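Local coordinates for protein acetyltransferase (Klebsiella pneumoniae, PDB 5XUN) that probably transfers the acetyl group of acetyl-CoA to glycyl-tRNA(Gly), acting as the toxin of a type II toxin-antitoxin system, at residues P90-G95 with V127-L132; Y63-S68 with A114-V119. The protein carries 1 engineered substitution. All blocks are in the same frame, centred on the assembly; numbering follows the deposited sequence.

Interaction 1 (P90-G95 with V127-L132)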
# COMPACT_ATOMS: atom_id res chain seq x y z
N PRO B 90 4.02 -0.58 -7.97
CA PRO B 90 3.24 -0.36 -6.75
C PRO B 90 3.65 0.95 -6.10
O PRO B 90 4.79 1.40 -6.22
CB PRO B 90 3.61 -1.56 -5.87
CG PRO B 90 5.03 -1.90 -6.29
CD PRO B 90 5.11 -1.55 -7.77
N SER B 91 2.69 1.57 -5.41
CA SER B 91 2.94 2.87 -4.81
C SER B 91 1.99 3.12 -3.65
O SER B 91 1.09 2.33 -3.37
CB SER B 91 2.80 3.99 -5.86
OG SER B 91 1.51 3.94 -6.46
N VAL B 92 2.24 4.23 -2.97
CA VAL B 92 1.31 4.89 -2.06
C VAL B 92 1.04 6.27 -2.64
O VAL B 92 1.96 6.93 -3.14
CB VAL B 92 1.86 5.00 -0.63
CG1 VAL B 92 0.95 5.85 0.25
CG2 VAL B 92 2.03 3.62 -0.02
N THR B 93 -0.21 6.72 -2.58
CA THR B 93 -0.59 8.02 -3.11
C THR B 93 -0.83 9.00 -1.97
O THR B 93 -1.54 8.68 -1.01
CB THR B 93 -1.84 7.92 -3.98
OG1 THR B 93 -1.51 7.25 -5.21
CG2 THR B 93 -2.38 9.33 -4.31
N LEU B 94 -0.21 10.17 -2.05
CA LEU B 94 -0.56 11.30 -1.19
C LEU B 94 -1.78 11.94 -1.82
O LEU B 94 -1.67 12.70 -2.79
CB LEU B 94 0.60 12.28 -1.08
CG LEU B 94 0.41 13.56 -0.28
CD1 LEU B 94 0.07 13.24 1.15
CD2 LEU B 94 1.68 14.41 -0.33
N GLY B 95 -2.96 11.58 -1.32
CA GLY B 95 -4.19 12.04 -1.94
C GLY B 95 -4.40 13.53 -1.76
O GLY B 95 -4.84 14.22 -2.68
N VAL B 127 5.16 -4.20 2.72
CA VAL B 127 4.45 -4.38 1.46
C VAL B 127 5.24 -3.67 0.37
O VAL B 127 5.85 -2.63 0.61
CB VAL B 127 3.00 -3.84 1.57
CG1 VAL B 127 2.37 -3.73 0.21
CG2 VAL B 127 2.14 -4.75 2.47
N GLY B 128 5.24 -4.25 -0.83
CA GLY B 128 5.98 -3.64 -1.92
C GLY B 128 5.46 -2.28 -2.33
O GLY B 128 4.32 -2.15 -2.81
N ILE B 129 6.29 -1.25 -2.17
CA ILE B 129 5.92 0.13 -2.47
C ILE B 129 7.12 0.78 -3.14
O ILE B 129 8.13 1.06 -2.47
CB ILE B 129 5.52 0.92 -1.22
CG1 ILE B 129 4.19 0.39 -0.66
CG2 ILE B 129 5.42 2.43 -1.52
CD1 ILE B 129 3.99 0.79 0.75
N TYR B 130 7.01 1.07 -4.43
CA TYR B 130 8.15 1.57 -5.19
C TYR B 130 8.38 3.06 -4.96
O TYR B 130 9.49 3.54 -5.20
CB TYR B 130 7.94 1.29 -6.68
CG TYR B 130 9.13 1.66 -7.55
CD1 TYR B 130 10.31 0.93 -7.49
CD2 TYR B 130 9.07 2.74 -8.42
CE1 TYR B 130 11.40 1.26 -8.27
CE2 TYR B 130 10.15 3.09 -9.21
CZ TYR B 130 11.31 2.35 -9.13
OH TYR B 130 12.39 2.69 -9.91
N GLY B 131 7.37 3.78 -4.49
CA GLY B 131 7.57 5.15 -4.07
C GLY B 131 6.25 5.82 -3.77
O GLY B 131 5.20 5.17 -3.72
N LEU B 132 6.32 7.14 -3.59
CA LEU B 132 5.16 7.95 -3.23
C LEU B 132 4.70 8.72 -4.46
O LEU B 132 5.46 9.52 -5.02
CB LEU B 132 5.51 8.90 -2.09
CG LEU B 132 4.46 9.94 -1.66
CD1 LEU B 132 3.28 9.31 -0.92
CD2 LEU B 132 5.13 10.99 -0.78

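Interaction 2 (Y63-S68 with A114-V119)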
# COMPACT_ATOMS: atom_id res chain seq x y z
N TYR B 63 -3.19 15.46 6.06
CA TYR B 63 -2.88 14.77 4.81
C TYR B 63 -3.48 13.37 4.82
O TYR B 63 -3.82 12.84 5.88
CB TYR B 63 -1.36 14.72 4.54
CG TYR B 63 -0.53 13.76 5.36
CD1 TYR B 63 -0.47 12.40 5.05
CD2 TYR B 63 0.24 14.22 6.43
CE1 TYR B 63 0.32 11.53 5.78
CE2 TYR B 63 1.03 13.35 7.17
CZ TYR B 63 1.07 12.01 6.84
OH TYR B 63 1.85 11.15 7.57
N THR B 64 -3.60 12.76 3.63
CA THR B 64 -4.17 11.42 3.49
C THR B 64 -3.27 10.53 2.63
O THR B 64 -2.63 11.00 1.68
CB THR B 64 -5.58 11.45 2.85
OG1 THR B 64 -5.47 11.80 1.47
CG2 THR B 64 -6.46 12.47 3.53
N LEU B 65 -3.26 9.23 2.95
CA LEU B 65 -2.47 8.23 2.22
C LEU B 65 -3.35 7.07 1.79
O LEU B 65 -4.17 6.58 2.57
CB LEU B 65 -1.32 7.69 3.09
CG LEU B 65 -0.33 8.76 3.57
CD1 LEU B 65 0.70 8.20 4.55
CD2 LEU B 65 0.35 9.37 2.37
N SER B 66 -3.18 6.63 0.55
CA SER B 66 -3.90 5.48 0.03
C SER B 66 -2.95 4.61 -0.77
O SER B 66 -2.07 5.12 -1.46
CB SER B 66 -5.07 5.91 -0.88
OG SER B 66 -5.88 6.87 -0.21
N GLY B 67 -3.12 3.29 -0.66
CA GLY B 67 -2.37 2.39 -1.52
C GLY B 67 -2.78 2.55 -2.97
O GLY B 67 -3.95 2.75 -3.30
N SER B 68 -1.81 2.41 -3.87
CA SER B 68 -2.08 2.67 -5.27
C SER B 68 -1.03 1.95 -6.11
O SER B 68 -0.15 1.26 -5.58
CB SER B 68 -2.08 4.17 -5.58
OG SER B 68 -0.81 4.73 -5.31
N ALA B 114 7.75 15.36 5.38
CA ALA B 114 8.73 14.52 6.06
C ALA B 114 8.04 13.43 6.87
O ALA B 114 8.48 12.27 6.88
CB ALA B 114 9.63 15.36 6.97
N HIS B 115 6.93 13.77 7.53
CA HIS B 115 6.17 12.77 8.26
C HIS B 115 5.56 11.74 7.31
O HIS B 115 5.54 10.54 7.62
CB HIS B 115 5.09 13.46 9.09
CG HIS B 115 4.38 12.54 10.04
ND1 HIS B 115 3.39 11.67 9.63
CD2 HIS B 115 4.53 12.35 11.37
CE1 HIS B 115 2.95 10.99 10.68
NE2 HIS B 115 3.64 11.37 11.74
N VAL B 116 5.06 12.19 6.15
CA VAL B 116 4.59 11.26 5.12
C VAL B 116 5.69 10.27 4.77
O VAL B 116 5.45 9.06 4.67
CB VAL B 116 4.14 12.02 3.87
CG1 VAL B 116 3.85 11.03 2.72
CG2 VAL B 116 2.94 12.92 4.17
N MET B 117 6.91 10.77 4.55
CA MET B 117 8.01 9.91 4.14
C MET B 117 8.27 8.81 5.15
O MET B 117 8.52 7.66 4.78
CB MET B 117 9.28 10.73 3.94
CG MET B 117 9.21 11.74 2.82
SD MET B 117 8.59 11.00 1.31
CE MET B 117 8.78 12.37 0.17
N ARG B 118 8.22 9.15 6.44
CA ARG B 118 8.48 8.15 7.47
C ARG B 118 7.39 7.08 7.50
O ARG B 118 7.68 5.90 7.72
CB ARG B 118 8.61 8.83 8.83
CG ARG B 118 8.92 7.88 9.96
CD ARG B 118 9.07 8.60 11.29
NE ARG B 118 10.30 9.38 11.36
CZ ARG B 118 11.51 8.85 11.54
NH1 ARG B 118 11.66 7.54 11.66
NH2 ARG B 118 12.57 9.64 11.59
N VAL B 119 6.13 7.48 7.28
CA VAL B 119 5.05 6.51 7.24
C VAL B 119 5.21 5.58 6.05
O VAL B 119 5.06 4.36 6.16
CB VAL B 119 3.68 7.22 7.22
CG1 VAL B 119 2.57 6.22 6.97
CG2 VAL B 119 3.45 7.96 8.53

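Interaction 1 (P90-G95 with V127-L132)
Val92 and Ile129 meet through methyl groups, CG2 of the valine lying 3.5 Å from CD1 of the isoleucine. In Ile129 a chi1 of -69° sets CG1 anti to the carbonyl carbon, on the way to CD1; CG2, the other branch, lies 3.9 Å from the same Val92 CG2. Beta-branched residues suit this place, since each presents a short, stiff, apolar branch close to its backbone. Further along, Leu132 reaches forward across the neighbouring strand: its CD1 is 3.5 Å from Val92 O and packs on CB of Leu94. Val116 and Met117 of helix 108-126 lie against Leu132, while Val92 touches Val120 and Ile129 touches Ala123, so the helix closes this apolar side.

The two segments belong to the beta-alpha-beta unit of the GNAT fold, in which strand 88-99, helix 108-126 and strand 131-135 follow one another and the strands run parallel. Val92 pairs with Leu132, and Val92 N donates to Gly131 O at 3.2 Å with a nearly straight N-H...O angle of 165°. In the loop just before strand 131-135, Tyr130 N donates to Pro90 O at 2.9 Å, from well above the carbonyl plane. Proline, with no N-H to donate, still offers its carbonyl, and its ring packs on Gly128, with CB 3.2 Å from Gly128 O.

The looser side lies toward the end of Tyr130. Its CB still touches Pro90 O, at 3.2 Å, but the end of the side chain leads away, the side chain touching Leu75 and Ile84, and the residue is partly exposed. Thr93 is likewise partly exposed and points away from Leu132; its hydroxyl bonds to Ser68 OG on the adjacent strand, which also hydrogen-bonds with Ser91 OG. At the far end Leu94 and Gly95 touch the bound acetyl coenzyme A.

Interaction 2 (Y63-S68 with A114-V119)
Tyr63 OH and His115 ND1 are joined by a short hydrogen bond of 2.6 Å, and either could supply the proton. The phenol oxygen lies in the plane of the imidazole, at its edge, and ND1 in turn lies near the plane of the phenol ring. The two rings meet rim to rim with planes 59° apart. Tyrosine suits the position because its long, flat side chain spans from strand to helix and carries a polar tip to the partly exposed histidine. Its CG sits between the backbone N and the carbonyl carbon (chi1 74°), and from there the ring extends toward the helix.

Val116 sits over one face of that ring: CG2 is 3.3 Å from the ring centroid and close to the ring normal, a CH-pi contact. This is the sheet-to-helix packing of the GNAT core, where the axes of segments 63-68 and 114-119 approach to 10.4 Å and run 26° apart. Two residues along the strand, the forked end of Leu65 divides between two valines about one helical turn apart, CD1 lying 3.6 Å from Val119 CG1 and CD2 3.9 Å from Val116 CG1. Val119 CG2 also approaches Tyr63 OH. Tyr48 of the adjacent strand stacks on the Tyr63 ring and touches both Leu65 and Val119.

Interactions 1 and 2 have centres about 8 Å apart and share one mixed sheet, in which strands 59-71 and 88-99 are antiparallel neighbours. Along the chain their segments alternate: 63-68, 90-95, 114-119, then 127-132. Helix 108-126 connects the two parallel strands of interaction 1 and supplies the second half of interaction 2, and it thus borders both contacts. The strands are tied directly as well, Thr93 N lying 2.7 Å from Ser66 O in a probable hydrogen bond. Together the contacts form a continuous core beside the acetyl coenzyme A pocket, and both also touch the second subunit.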